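Local coordinates for protein acetylornithine aminotransferase (Aquifex aeolicus, PDB 2EH6) that catalyses the pyridoxal-phosphate-dependent transfer of an amino group between N(2)-acetyl-L-ornithine and 2-oxoglutarate, a step of arginine biosynthesis, as a homodimer, at residues L60-N65 and G268-G273; K119-E124 and G153-K158; R296-Y301 and L357-E362. One frame throughout, in Å; residues are numbered along the deposited sequence.

Interaction 1. Residues L60-N65 and G268-G273. With PLP (pyridoxal-5'-phosphate), chain D.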
loop_
_atom_site.group_PDB
_atom_site.type_symbol
_atom_site.label_atom_id
_atom_site.label_comp_id
_atom_site.label_asym_id
_atom_site.label_seq_id
_atom_site.Cartn_x
_atom_site.Cartn_y
_atom_site.Cartn_z
ATOM N N LEU A 60 -20.370 1.705 -3.554
ATOM C CA LEU A 60 -19.519 1.822 -2.379
ATOM C C LEU A 60 -18.043 1.670 -2.730
ATOM O O LEU A 60 -17.652 0.716 -3.399
ATOM C CB LEU A 60 -19.925 0.725 -1.391
ATOM C CG LEU A 60 -19.484 0.777 0.060
ATOM C CD1 LEU A 60 -20.021 2.047 0.699
ATOM C CD2 LEU A 60 -20.018 -0.464 0.790
ATOM N N LEU A 61 -17.221 2.602 -2.262
ATOM C CA LEU A 61 -15.790 2.544 -2.535
ATOM C C LEU A 61 -14.983 2.002 -1.355
ATOM O O LEU A 61 -14.029 1.238 -1.534
ATOM C CB LEU A 61 -15.259 3.941 -2.868
ATOM C CG LEU A 61 -15.707 4.622 -4.165
ATOM C CD1 LEU A 61 -15.102 6.021 -4.224
ATOM C CD2 LEU A 61 -15.269 3.798 -5.361
ATOM N N HIS A 62 -15.379 2.407 -0.156
ATOM C CA HIS A 62 -14.640 2.143 1.076
ATOM C C HIS A 62 -15.536 2.248 2.316
ATOM O O HIS A 62 -16.316 3.177 2.473
ATOM C CB HIS A 62 -13.497 3.154 1.172
ATOM C CG HIS A 62 -12.821 3.026 2.513
ATOM N ND1 HIS A 62 -11.839 2.127 2.769
ATOM C CD2 HIS A 62 -13.053 3.774 3.673
ATOM C CE1 HIS A 62 -11.486 2.332 4.054
ATOM N NE2 HIS A 62 -12.196 3.311 4.619
ATOM N N VAL A 63 -15.455 1.258 3.229
ATOM C CA VAL A 63 -16.104 1.423 4.537
ATOM C C VAL A 63 -15.134 1.225 5.725
ATOM O O VAL A 63 -15.412 1.595 6.857
ATOM C CB VAL A 63 -17.250 0.405 4.629
ATOM C CG1 VAL A 63 -18.244 0.619 3.486
ATOM C CG2 VAL A 63 -16.690 -1.000 4.559
ATOM N N SER A 64 -13.971 0.592 5.422
ATOM C CA SER A 64 -12.972 0.189 6.441
ATOM C C SER A 64 -13.289 -1.154 7.093
ATOM O O SER A 64 -14.407 -1.644 7.096
ATOM C CB SER A 64 -12.787 1.246 7.530
ATOM O OG SER A 64 -13.702 0.998 8.591
ATOM N N ASN A 65 -12.222 -1.750 7.670
ATOM C CA ASN A 65 -12.382 -3.020 8.368
ATOM C C ASN A 65 -12.922 -2.855 9.797
ATOM O O ASN A 65 -12.782 -3.735 10.640
ATOM C CB ASN A 65 -11.027 -3.728 8.391
ATOM C CG ASN A 65 -10.644 -4.120 6.984
ATOM O OD1 ASN A 65 -11.321 -4.897 6.317
ATOM N ND2 ASN A 65 -9.515 -3.550 6.528
ATOM N N GLY A 268 -3.320 -4.792 10.503
ATOM C CA GLY A 268 -4.461 -4.205 9.831
ATOM C C GLY A 268 -4.031 -3.267 8.722
ATOM O O GLY A 268 -2.837 -3.000 8.547
ATOM N N SER A 269 -5.016 -2.781 7.973
ATOM C CA SER A 269 -4.796 -1.864 6.856
ATOM C C SER A 269 -6.073 -1.050 6.674
ATOM O O SER A 269 -7.171 -1.605 6.677
ATOM C CB SER A 269 -4.504 -2.657 5.577
ATOM O OG SER A 269 -4.384 -1.800 4.455
ATOM N N THR A 270 -5.939 0.264 6.527
ATOM C CA THR A 270 -7.118 1.100 6.356
ATOM C C THR A 270 -7.819 0.806 5.025
ATOM O O THR A 270 -9.022 0.535 5.002
ATOM C CB THR A 270 -6.766 2.608 6.417
ATOM O OG1 THR A 270 -6.184 2.918 7.693
ATOM C CG2 THR A 270 -8.023 3.452 6.233
ATOM N N PHE A 271 -7.068 0.846 3.926
ATOM C CA PHE A 271 -7.640 0.601 2.594
ATOM C C PHE A 271 -7.764 -0.879 2.228
ATOM O O PHE A 271 -8.468 -1.238 1.274
ATOM C CB PHE A 271 -6.785 1.257 1.505
ATOM C CG PHE A 271 -6.695 2.753 1.599
ATOM C CD1 PHE A 271 -7.838 3.536 1.726
ATOM C CD2 PHE A 271 -5.459 3.385 1.497
ATOM C CE1 PHE A 271 -7.749 4.930 1.745
ATOM C CE2 PHE A 271 -5.360 4.779 1.516
ATOM C CZ PHE A 271 -6.502 5.549 1.639
ATOM N N GLY A 272 -7.067 -1.734 2.967
ATOM C CA GLY A 272 -7.092 -3.152 2.660
ATOM C C GLY A 272 -8.463 -3.798 2.587
ATOM O O GLY A 272 -9.277 -3.645 3.500
ATOM N N GLY A 273 -8.718 -4.513 1.491
ATOM C CA GLY A 273 -9.986 -5.211 1.330
ATOM C C GLY A 273 -11.210 -4.357 1.055
ATOM O O GLY A 273 -12.339 -4.769 1.330
HETATM N N1 PLP D . -0.487 7.281 10.088
HETATM C C2 PLP D . -1.528 7.924 10.648
HETATM C C2A PLP D . -1.299 9.212 11.395
HETATM C C3 PLP D . -2.833 7.400 10.540
HETATM O O3 PLP D . -3.894 8.047 11.104
HETATM C C4 PLP D . -3.028 6.177 9.824
HETATM C C4A PLP D . -4.405 5.631 9.697
HETATM C C5 PLP D . -1.870 5.519 9.242
HETATM C C6 PLP D . -0.615 6.119 9.403
HETATM C C5A PLP D . -2.004 4.217 8.479
HETATM O O4P PLP D . -2.571 4.480 7.199
HETATM P P PLP D . -2.724 3.087 6.386
HETATM O O1P PLP D . -1.419 2.444 6.158
HETATM O O2P PLP D . -3.685 2.080 7.197
HETATM O O3P PLP D . -3.390 3.447 4.966
HETATM O O HOH W 1 -9.998 -0.304 7.860
#

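Interaction 2. Residues K119-E124 and G153-K158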
loop_
_atom_site.group_PDB
_atom_site.type_symbol
_atom_site.label_atom_id
_atom_site.label_comp_id
_atom_site.label_asym_id
_atom_site.label_seq_id
_atom_site.Cartn_x
_atom_site.Cartn_y
_atom_site.Cartn_z
ATOM N N LYS A 119 14.670 -14.851 12.551
ATOM C CA LYS A 119 15.502 -14.588 11.383
ATOM C C LYS A 119 14.873 -15.132 10.108
ATOM O O LYS A 119 14.029 -16.025 10.140
ATOM C CB LYS A 119 16.887 -15.215 11.554
ATOM C CG LYS A 119 17.664 -14.723 12.763
ATOM C CD LYS A 119 19.057 -15.347 12.798
ATOM C CE LYS A 119 19.822 -14.911 14.037
ATOM N NZ LYS A 119 21.191 -15.495 14.058
ATOM N N PHE A 120 15.302 -14.588 8.980
ATOM C CA PHE A 120 14.789 -15.024 7.694
ATOM C C PHE A 120 15.927 -15.167 6.715
ATOM O O PHE A 120 16.904 -14.417 6.758
ATOM C CB PHE A 120 13.789 -14.004 7.137
ATOM C CG PHE A 120 12.523 -13.907 7.921
ATOM C CD1 PHE A 120 11.469 -14.778 7.678
ATOM C CD2 PHE A 120 12.388 -12.953 8.920
ATOM C CE1 PHE A 120 10.294 -14.700 8.421
ATOM C CE2 PHE A 120 11.224 -12.868 9.668
ATOM C CZ PHE A 120 10.173 -13.742 9.418
ATOM N N ILE A 121 15.795 -16.151 5.843
ATOM C CA ILE A 121 16.773 -16.386 4.804
ATOM C C ILE A 121 16.053 -16.094 3.496
ATOM O O ILE A 121 15.022 -16.696 3.212
ATOM C CB ILE A 121 17.243 -17.854 4.774
ATOM C CG1 ILE A 121 18.018 -18.181 6.056
ATOM C CG2 ILE A 121 18.103 -18.099 3.531
ATOM C CD1 ILE A 121 18.469 -19.632 6.147
ATOM N N SER A 122 16.571 -15.149 2.724
ATOM C CA SER A 122 15.979 -14.839 1.431
ATOM C C SER A 122 17.097 -15.084 0.426
ATOM O O SER A 122 18.144 -15.616 0.792
ATOM C CB SER A 122 15.476 -13.391 1.372
ATOM O OG SER A 122 16.522 -12.466 1.584
ATOM N N PHE A 123 16.899 -14.692 -0.826
ATOM C CA PHE A 123 17.916 -14.951 -1.834
ATOM C C PHE A 123 18.469 -13.750 -2.581
ATOM O O PHE A 123 17.820 -12.708 -2.691
ATOM C CB PHE A 123 17.365 -15.967 -2.834
ATOM C CG PHE A 123 17.111 -17.316 -2.235
ATOM C CD1 PHE A 123 18.130 -18.263 -2.163
ATOM C CD2 PHE A 123 15.867 -17.631 -1.705
ATOM C CE1 PHE A 123 17.912 -19.506 -1.571
ATOM C CE2 PHE A 123 15.640 -18.871 -1.110
ATOM C CZ PHE A 123 16.667 -19.810 -1.044
ATOM N N GLU A 124 19.689 -13.913 -3.085
ATOM C CA GLU A 124 20.350 -12.878 -3.859
ATOM C C GLU A 124 19.538 -12.673 -5.135
ATOM O O GLU A 124 18.969 -13.626 -5.669
ATOM C CB GLU A 124 21.777 -13.313 -4.211
ATOM C CG GLU A 124 22.794 -13.045 -3.106
ATOM C CD GLU A 124 24.169 -13.613 -3.414
ATOM O OE1 GLU A 124 24.542 -13.672 -4.606
ATOM O OE2 GLU A 124 24.882 -13.988 -2.462
ATOM N N GLY A 153 18.086 -9.499 11.216
ATOM C CA GLY A 153 17.710 -10.881 11.009
ATOM C C GLY A 153 17.587 -11.426 9.609
ATOM O O GLY A 153 17.101 -12.540 9.446
ATOM N N PHE A 154 18.016 -10.675 8.600
ATOM C CA PHE A 154 17.916 -11.168 7.233
ATOM C C PHE A 154 19.276 -11.470 6.609
ATOM O O PHE A 154 20.214 -10.678 6.715
ATOM C CB PHE A 154 17.146 -10.168 6.357
ATOM C CG PHE A 154 15.701 -10.005 6.748
ATOM C CD1 PHE A 154 15.349 -9.259 7.868
ATOM C CD2 PHE A 154 14.695 -10.618 6.011
ATOM C CE1 PHE A 154 14.015 -9.127 8.245
ATOM C CE2 PHE A 154 13.359 -10.492 6.381
ATOM C CZ PHE A 154 13.018 -9.745 7.500
ATOM N N SER A 155 19.376 -12.632 5.969
ATOM C CA SER A 155 20.610 -13.042 5.309
ATOM C C SER A 155 20.235 -13.545 3.923
ATOM O O SER A 155 19.120 -14.022 3.709
ATOM C CB SER A 155 21.321 -14.145 6.109
ATOM O OG SER A 155 20.516 -15.303 6.218
ATOM N N TYR A 156 21.168 -13.457 2.983
ATOM C CA TYR A 156 20.876 -13.865 1.616
ATOM C C TYR A 156 21.665 -15.061 1.099
ATOM O O TYR A 156 22.894 -15.036 1.030
ATOM C CB TYR A 156 21.083 -12.656 0.696
ATOM C CG TYR A 156 20.514 -11.389 1.299
ATOM C CD1 TYR A 156 19.141 -11.231 1.470
ATOM C CD2 TYR A 156 21.354 -10.390 1.782
ATOM C CE1 TYR A 156 18.618 -10.113 2.117
ATOM C CE2 TYR A 156 20.846 -9.270 2.429
ATOM C CZ TYR A 156 19.477 -9.139 2.596
ATOM O OH TYR A 156 18.978 -8.042 3.265
ATOM N N ALA A 157 20.936 -16.110 0.731
ATOM C CA ALA A 157 21.537 -17.320 0.184
ATOM C C ALA A 157 21.513 -17.211 -1.335
ATOM O O ALA A 157 21.075 -16.196 -1.884
ATOM C CB ALA A 157 20.750 -18.543 0.635
ATOM N N LYS A 158 21.978 -18.252 -2.016
ATOM C CA LYS A 158 21.998 -18.248 -3.473
ATOM C C LYS A 158 20.999 -19.233 -4.071
ATOM O O LYS A 158 20.907 -20.386 -3.646
ATOM C CB LYS A 158 23.414 -18.538 -3.978
ATOM C CG LYS A 158 24.383 -17.418 -3.647
ATOM C CD LYS A 158 25.793 -17.697 -4.125
ATOM C CE LYS A 158 26.705 -16.517 -3.800
ATOM N NZ LYS A 158 28.119 -16.763 -4.199
HETATM O O HOH W 2 19.253 -14.786 8.520
#

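Interaction 3. Residues R296-Y301 and L357-E362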
loop_
_atom_site.group_PDB
_atom_site.type_symbol
_atom_site.label_atom_id
_atom_site.label_comp_id
_atom_site.label_asym_id
_atom_site.label_seq_id
_atom_site.Cartn_x
_atom_site.Cartn_y
_atom_site.Cartn_z
ATOM N N ARG A 296 -0.847 -21.208 -20.882
ATOM C CA ARG A 296 0.131 -22.264 -21.109
ATOM C C ARG A 296 0.459 -22.455 -22.585
ATOM O O ARG A 296 1.629 -22.558 -22.953
ATOM C CB ARG A 296 -0.367 -23.594 -20.526
ATOM C CG ARG A 296 -0.359 -23.658 -18.999
ATOM C CD ARG A 296 -0.555 -25.093 -18.501
ATOM N NE ARG A 296 -1.904 -25.599 -18.743
ATOM C CZ ARG A 296 -2.932 -25.429 -17.914
ATOM N NH1 ARG A 296 -2.772 -24.763 -16.779
ATOM N NH2 ARG A 296 -4.121 -25.937 -18.215
ATOM N N GLU A 297 -0.574 -22.496 -23.426
ATOM C CA GLU A 297 -0.384 -22.699 -24.860
ATOM C C GLU A 297 0.270 -21.525 -25.580
ATOM O O GLU A 297 1.248 -21.709 -26.308
ATOM C CB GLU A 297 -1.713 -23.015 -25.541
ATOM C CG GLU A 297 -1.565 -23.268 -27.036
ATOM C CD GLU A 297 -2.878 -23.615 -27.710
ATOM O OE1 GLU A 297 -3.526 -24.595 -27.285
ATOM O OE2 GLU A 297 -3.259 -22.909 -28.670
ATOM N N VAL A 298 -0.272 -20.324 -25.403
ATOM C CA VAL A 298 0.311 -19.157 -26.056
ATOM C C VAL A 298 1.696 -18.914 -25.457
ATOM O O VAL A 298 2.621 -18.494 -26.148
ATOM C CB VAL A 298 -0.566 -17.901 -25.856
ATOM C CG1 VAL A 298 -0.038 -16.754 -26.715
ATOM C CG2 VAL A 298 -2.014 -18.216 -26.220
ATOM N N GLY A 299 1.834 -19.207 -24.167
ATOM C CA GLY A 299 3.108 -19.028 -23.494
ATOM C C GLY A 299 4.202 -19.900 -24.078
ATOM O O GLY A 299 5.321 -19.434 -24.301
ATOM N N ASN A 300 3.890 -21.171 -24.322
ATOM C CA ASN A 300 4.871 -22.090 -24.893
ATOM C C ASN A 300 5.204 -21.664 -26.316
ATOM O O ASN A 300 6.352 -21.743 -26.748
ATOM C CB ASN A 300 4.337 -23.524 -24.887
ATOM C CG ASN A 300 4.078 -24.038 -23.488
ATOM O OD1 ASN A 300 4.871 -23.801 -22.575
ATOM N ND2 ASN A 300 2.972 -24.753 -23.312
ATOM N N TYR A 301 4.184 -21.211 -27.037
ATOM C CA TYR A 301 4.348 -20.742 -28.409
ATOM C C TYR A 301 5.366 -19.602 -28.413
ATOM O O TYR A 301 6.348 -19.624 -29.155
ATOM C CB TYR A 301 3.008 -20.228 -28.938
ATOM C CG TYR A 301 3.042 -19.713 -30.360
ATOM C CD1 TYR A 301 3.109 -20.594 -31.440
ATOM C CD2 TYR A 301 2.986 -18.345 -30.628
ATOM C CE1 TYR A 301 3.117 -20.126 -32.753
ATOM C CE2 TYR A 301 2.995 -17.867 -31.936
ATOM C CZ TYR A 301 3.060 -18.763 -32.992
ATOM O OH TYR A 301 3.067 -18.301 -34.289
ATOM N N LEU A 357 -2.589 -11.543 -19.877
ATOM C CA LEU A 357 -2.843 -12.968 -20.009
ATOM C C LEU A 357 -3.837 -13.320 -21.118
ATOM O O LEU A 357 -4.008 -14.493 -21.450
ATOM C CB LEU A 357 -3.280 -13.549 -18.658
ATOM C CG LEU A 357 -2.287 -13.277 -17.512
ATOM C CD1 LEU A 357 -2.735 -14.019 -16.257
ATOM C CD2 LEU A 357 -0.870 -13.727 -17.914
ATOM N N ILE A 358 -4.478 -12.308 -21.699
ATOM C CA ILE A 358 -5.429 -12.530 -22.788
ATOM C C ILE A 358 -4.725 -12.478 -24.145
ATOM O O ILE A 358 -5.365 -12.578 -25.192
ATOM C CB ILE A 358 -6.540 -11.459 -22.799
ATOM C CG1 ILE A 358 -5.916 -10.071 -22.939
ATOM C CG2 ILE A 358 -7.381 -11.567 -21.540
ATOM C CD1 ILE A 358 -6.915 -8.961 -23.202
ATOM N N ILE A 359 -3.408 -12.312 -24.124
ATOM C CA ILE A 359 -2.633 -12.228 -25.356
ATOM C C ILE A 359 -2.854 -13.467 -26.244
ATOM O O ILE A 359 -3.009 -14.581 -25.746
ATOM C CB ILE A 359 -1.129 -12.071 -25.031
ATOM C CG1 ILE A 359 -0.380 -11.543 -26.251
ATOM C CG2 ILE A 359 -0.551 -13.394 -24.551
ATOM C CD1 ILE A 359 -0.574 -10.057 -26.489
ATOM N N GLN A 360 -2.874 -13.260 -27.559
ATOM C CA GLN A 360 -3.083 -14.354 -28.510
ATOM C C GLN A 360 -1.892 -14.549 -29.443
ATOM O O GLN A 360 -1.066 -13.651 -29.601
ATOM C CB GLN A 360 -4.347 -14.098 -29.330
ATOM C CG GLN A 360 -5.623 -14.137 -28.503
ATOM C CD GLN A 360 -6.861 -13.860 -29.331
ATOM O OE1 GLN A 360 -7.173 -14.596 -30.270
ATOM N NE2 GLN A 360 -7.578 -12.793 -28.987
ATOM N N LYS A 361 -1.815 -15.720 -30.071
ATOM C CA LYS A 361 -0.710 -16.040 -30.973
ATOM C C LYS A 361 -0.437 -14.984 -32.035
ATOM O O LYS A 361 0.718 -14.659 -32.305
ATOM C CB LYS A 361 -0.948 -17.399 -31.640
ATOM C CG LYS A 361 -0.825 -18.562 -30.671
ATOM C CD LYS A 361 -0.901 -19.899 -31.381
ATOM C CE LYS A 361 -0.699 -21.039 -30.398
ATOM N NZ LYS A 361 -0.705 -22.361 -31.072
ATOM N N GLU A 362 -1.497 -14.453 -32.634
ATOM C CA GLU A 362 -1.356 -13.425 -33.660
ATOM C C GLU A 362 -0.576 -12.240 -33.097
ATOM O O GLU A 362 0.246 -11.644 -33.788
ATOM C CB GLU A 362 -2.735 -12.956 -34.128
ATOM C CG GLU A 362 -2.695 -11.863 -35.182
ATOM C CD GLU A 362 -4.061 -11.250 -35.429
ATOM O OE1 GLU A 362 -4.585 -10.574 -34.516
ATOM O OE2 GLU A 362 -4.611 -11.447 -36.535
#

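Interaction 1. Residues L60-N65 and G268-G273
Asn65 grips the loop 268-273 at two carbonyls with one amide nitrogen. Its ND2 lies 3.0 Å from Gly272 O in a hydrogen bond with an N-H...O angle of 154°, the donor tilted 24° from the carbonyl plane; a weak second bond runs from ND2 to Ser269 O. The rotation of the amide is fixed from its other end too, because OD1 bonds to Gln72 and to Arg9 of the second subunit. His62 approaches the same loop with its rim: CE1 stands 3.2 Å from Thr270 O, which lies in the imidazole plane, while NE2 bonds to Gly36 O of the second subunit. Its CB is directed toward 268-273, and CG stands anti to the backbone N (chi1 173°). Thr270 O is also bridged by a water, 3.1 Å from it and 2.7 Å from Asn65 N. CB of Thr270 is directed away from 60-65, and OG1 and the backbone N turn to the cofactor, at 2.7 and 3.0 Å from PLP O2P. That PLP is also held by Gly95 and Thr96 of the second subunit, so the threonine completes a phosphate site across the dimer interface, as in related class-III aminotransferases. The contact joins the loop between helices 47-59 and 70-81 to the one between helices 256-259 and 275-308, with Gln72 and Trp71 of helix 70-81 reaching Gly273 O, the latter weakly.

Interaction 2. Residues K119-E124 and G153-K158
Phe120 to Phe123 pair in parallel register with Phe154 to Ala157, the strand axes 4.4 Å apart at closest and their directions 38° apart, joined by five backbone hydrogen bonds, from Phe120 N to Gly153 O through to Glu124 N to Ala157 O. Phe120 and Phe154 point the same way from one face; their planes are 21° apart, yet the rings are slid apart and barely overlap, with centroids 5.2 Å apart and Phe120 CD2 3.6 Å from Phe154 CZ. Helix 95-112 packs against both. On the opposite face the methyl CB of Ala157 touches Phe123 CE1 at 3.7 Å and Ile121 CG2 at 3.9 Å; Val165 of helix 162-166 meets Ala157 and Phe123, and Ile121 packs on Leu168 and Leu169. The two strands belong to a beta-alpha-beta unit whose crossover contains helix 132-137, at one edge of the seven-stranded sheet of the PLP-dependent aminotransferase fold. That crossover is tied back to the strands: Ser122 OG bonds to Ala137 O, and Tyr156 OH to Ser136 O. A water links Phe120 O, at 3.0 Å, to Ser155 OG. Beyond the strand ends, Glu124 and Lys158 lie side by side, Glu124 OE2 touching Lys158 CE at 3.4 Å, with the charged NZ farther off.

Interaction 3. Residues R296-Y301 and L357-E362
Lys361 lies across the ring of Tyr301, and this residue carries the largest share of the buried surface. The evidence for a CH-pi interaction is direct: CD of Lys361 sits 4.0 Å from the centroid of the Tyr301 ring and only 9° off its normal, so a methylene is centred over the face. The lysine chain is extended beyond CG and crosses the tyrosine obliquely, which lets CG approach Tyr301 CD2 at 3.8 Å and CE come near CG of the ring. CB of Tyr301 is directed toward 357-362, and CG stands anti to the backbone N (chi1 180°).

A single charged interaction is added at the end of the lysine. NZ of Lys361 meets OE2 of Glu297 in a salt bridge of 3.5 Å, a rather long separation, and the two side chains cross at about a right angle. The tyrosine hydroxyl is engaged elsewhere, hydrogen-bonded to Asp365 one helical turn beyond Lys361.

The apolar part is centred on Val298, a buried residue directed toward 357-362. Its CG1 lies 4.0 Å from Ile359 CG2 and 3.9 Å from Lys361 N, while CG2 is 3.8 Å from Ile359 O, so the valine packs on backbone as much as on side chain. Ile364 touches Val298, Tyr301 and Ile359 and extends this layer.

No hydrogen bond joins the two segments. Gln360 occupies the N-cap of helix 361-374, and its backbone N donates a weak hydrogen bond to His363 ND1. Through the valine, tyrosine and lysine contacts the start of helix 361-374 packs on the long helix 275-308, which in fold-type I aminotransferases leads from the large cofactor-binding domain into the small C-terminal domain.

From the N terminus, the first contact to open is interaction 1, at 60-65; it closes at 268-273 across 202 residues. Interaction 2 falls wholly within that span, closing a short loop of 28 residues between neighbouring strands of the large sheet. Interaction 3 follows in series, its loop of 55 residues running from helix 275-308 through strands of the other sheet to helix 361-374. No two of these loops cross. None touch: centres lie 33 to 36 Å apart, and interactions 2 and 3 stand on opposite sides of the chain's centre. They tie, in turn, two loops at the dimer interface, one of them cofactor-binding; the edge of the large sheet; and helix 275-308 to the C-terminal helix.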